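Local coordinates for geranyltranstransferase (Methylococcus capsulatus, PDB 3TS7), which probably makes farnesyl diphosphate by prenyl transfer, as a magnesium-dependent member of the FPP/GGPP synthase family, at residues E278-F283 / L289-A294. Residues are numbered along the deposited sequence; the frame is centred on the assembly and turned at random.
Sequences ESLAGF and LLRELA
Arg291 NH1 donates a hydrogen bond to the backbone O of Phe283, 3.1 Å away. The oxygen lies almost in the guanidinium plane, but NH1 sits well above the plane of the Phe283 carbonyl, about 52° out of it, and the bond is bent, 142° at the hydrogen. Leu280 O lies 3.3 Å from the same NH1, oblique to the guanidinium; this carbonyl already accepts the backbone N-H of Phe283, three residues on, closing a turn. The other terminal nitrogen, NH2, bonds to Gly284 O and forms a salt bridge with Asp288, so the guanidinium holds two successive carbonyls while the salt bridge stays within the first turn of helix 288-298. An extended chain from CG to NE carries the group across, running past Leu280 in the opposite direction, with Leu280 CD1 3.8 Å from Arg291 CG. With a leucine in place of Arg291, the carbonyls of Phe283 and Gly284 would probably lose this donor and Asp288 its charged mate, leaving the segment after Leu280 less firmly held to helix 288-298. Toward the protein interior, the side chains of Leu280 and Leu290 cross at roughly a right angle: CD1 of Leu280 rests 3.9 Å from CB of Leu290, and CD2 of Leu280 4.0 Å from CD1 of Leu290. The contact thus joins consecutive helices of the all-helical isoprenoid synthase fold, 262-279 and 288-298, across a short connection, with Tyr217 and Leu214 of helix 208-237 packing against Leu280 and Leu290 respectively, and helix 53-65 also touching Leu290 through Ala60 and Thr64.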
loop_
_atom_site.group_PDB
_atom_site.type_symbol
_atom_site.label_atom_id
_atom_site.label_comp_id
_atom_site.label_asym_id
_atom_site.label_seq_id
_atom_site.Cartn_x
_atom_site.Cartn_y
_atom_site.Cartn_z
ATOM N N GLU B 278 -31.757 -1.042 -11.726
ATOM C CA GLU B 278 -32.698 -0.182 -11.001
ATOM C C GLU B 278 -32.020 0.959 -10.223
ATOM O O GLU B 278 -32.623 2.009 -10.042
ATOM C CB GLU B 278 -33.563 -0.995 -10.046
ATOM C CG GLU B 278 -34.801 -0.244 -9.508
ATOM C CD GLU B 278 -35.738 0.323 -10.612
ATOM O OE1 GLU B 278 -36.408 1.336 -10.341
ATOM O OE2 GLU B 278 -35.830 -0.229 -11.736
ATOM N N SER B 279 -30.785 0.725 -9.760
ATOM C CA SER B 279 -29.932 1.756 -9.166
ATOM C C SER B 279 -29.727 2.947 -10.111
ATOM O O SER B 279 -29.535 4.065 -9.669
ATOM C CB SER B 279 -28.526 1.178 -8.839
ATOM O OG SER B 279 -28.601 0.092 -7.926
ATOM N N LEU B 280 -29.724 2.685 -11.406
ATOM C CA LEU B 280 -29.520 3.724 -12.409
ATOM C C LEU B 280 -30.776 4.538 -12.799
ATOM O O LEU B 280 -30.701 5.409 -13.670
ATOM C CB LEU B 280 -28.869 3.102 -13.643
ATOM C CG LEU B 280 -27.557 2.341 -13.401
ATOM C CD1 LEU B 280 -27.141 1.628 -14.663
ATOM C CD2 LEU B 280 -26.434 3.261 -12.877
ATOM N N ALA B 281 -31.905 4.282 -12.140
ATOM C CA ALA B 281 -33.165 5.024 -12.396
ATOM C C ALA B 281 -33.056 6.546 -12.192
ATOM O O ALA B 281 -33.881 7.321 -12.695
ATOM C CB ALA B 281 -34.310 4.452 -11.517
ATOM N N GLY B 282 -32.032 6.986 -11.467
ATOM C CA GLY B 282 -31.817 8.418 -11.268
ATOM C C GLY B 282 -31.075 9.068 -12.427
ATOM O O GLY B 282 -30.809 10.270 -12.411
ATOM N N PHE B 283 -30.747 8.279 -13.436
ATOM C CA PHE B 283 -30.049 8.782 -14.608
ATOM C C PHE B 283 -30.821 8.480 -15.883
ATOM O O PHE B 283 -31.568 7.508 -15.944
ATOM C CB PHE B 283 -28.673 8.143 -14.694
ATOM C CG PHE B 283 -27.810 8.411 -13.487
ATOM C CD1 PHE B 283 -27.786 7.513 -12.415
ATOM C CD2 PHE B 283 -27.043 9.567 -13.417
ATOM C CE1 PHE B 283 -26.996 7.778 -11.277
ATOM C CE2 PHE B 283 -26.248 9.831 -12.300
ATOM C CZ PHE B 283 -26.225 8.948 -11.234
ATOM N N LEU B 289 -24.389 3.680 -21.022
ATOM C CA LEU B 289 -23.084 3.075 -20.955
ATOM C C LEU B 289 -22.964 2.120 -19.764
ATOM O O LEU B 289 -22.482 0.997 -19.928
ATOM C CB LEU B 289 -22.002 4.158 -20.877
ATOM C CG LEU B 289 -20.580 3.649 -21.109
ATOM C CD1 LEU B 289 -20.400 3.137 -22.534
ATOM C CD2 LEU B 289 -19.585 4.798 -20.823
ATOM N N LEU B 290 -23.422 2.556 -18.595
ATOM C CA LEU B 290 -23.393 1.697 -17.391
ATOM C C LEU B 290 -24.364 0.510 -17.483
ATOM O O LEU B 290 -24.076 -0.581 -16.976
ATOM C CB LEU B 290 -23.665 2.513 -16.136
ATOM C CG LEU B 290 -22.549 3.518 -15.774
ATOM C CD1 LEU B 290 -22.965 4.304 -14.570
ATOM C CD2 LEU B 290 -21.222 2.790 -15.514
ATOM N N ARG B 291 -25.488 0.728 -18.161
ATOM C CA ARG B 291 -26.470 -0.320 -18.415
ATOM C C ARG B 291 -25.860 -1.442 -19.245
ATOM O O ARG B 291 -26.016 -2.617 -18.920
ATOM C CB ARG B 291 -27.735 0.267 -19.080
ATOM C CG ARG B 291 -28.590 1.105 -18.144
ATOM C CD ARG B 291 -29.875 1.715 -18.772
ATOM N NE ARG B 291 -30.490 2.641 -17.820
ATOM C CZ ARG B 291 -30.343 3.964 -17.819
ATOM N NH1 ARG B 291 -30.899 4.680 -16.873
ATOM N NH2 ARG B 291 -29.636 4.577 -18.754
ATOM N N GLU B 292 -25.134 -1.080 -20.295
ATOM C CA GLU B 292 -24.474 -2.057 -21.144
ATOM C C GLU B 292 -23.239 -2.679 -20.488
ATOM O O GLU B 292 -22.930 -3.867 -20.701
ATOM C CB GLU B 292 -24.072 -1.405 -22.472
ATOM C CG GLU B 292 -25.273 -0.969 -23.317
ATOM C CD GLU B 292 -26.049 -2.147 -23.905
ATOM O OE1 GLU B 292 -27.287 -2.042 -24.025
ATOM O OE2 GLU B 292 -25.430 -3.177 -24.253
ATOM N N LEU B 293 -22.516 -1.867 -19.723
ATOM C CA LEU B 293 -21.339 -2.354 -19.007
ATOM C C LEU B 293 -21.728 -3.402 -17.934
ATOM O O LEU B 293 -21.028 -4.400 -17.775
ATOM C CB LEU B 293 -20.560 -1.192 -18.388
ATOM C CG LEU B 293 -19.199 -1.527 -17.772
ATOM C CD1 LEU B 293 -18.222 -2.093 -18.829
ATOM C CD2 LEU B 293 -18.615 -0.303 -17.081
ATOM N N ALA B 294 -22.845 -3.176 -17.230
ATOM C CA ALA B 294 -23.412 -4.186 -16.321
ATOM C C ALA B 294 -23.543 -5.566 -16.983
ATOM O O ALA B 294 -22.998 -6.550 -16.471
ATOM C CB ALA B 294 -24.732 -3.729 -15.762
#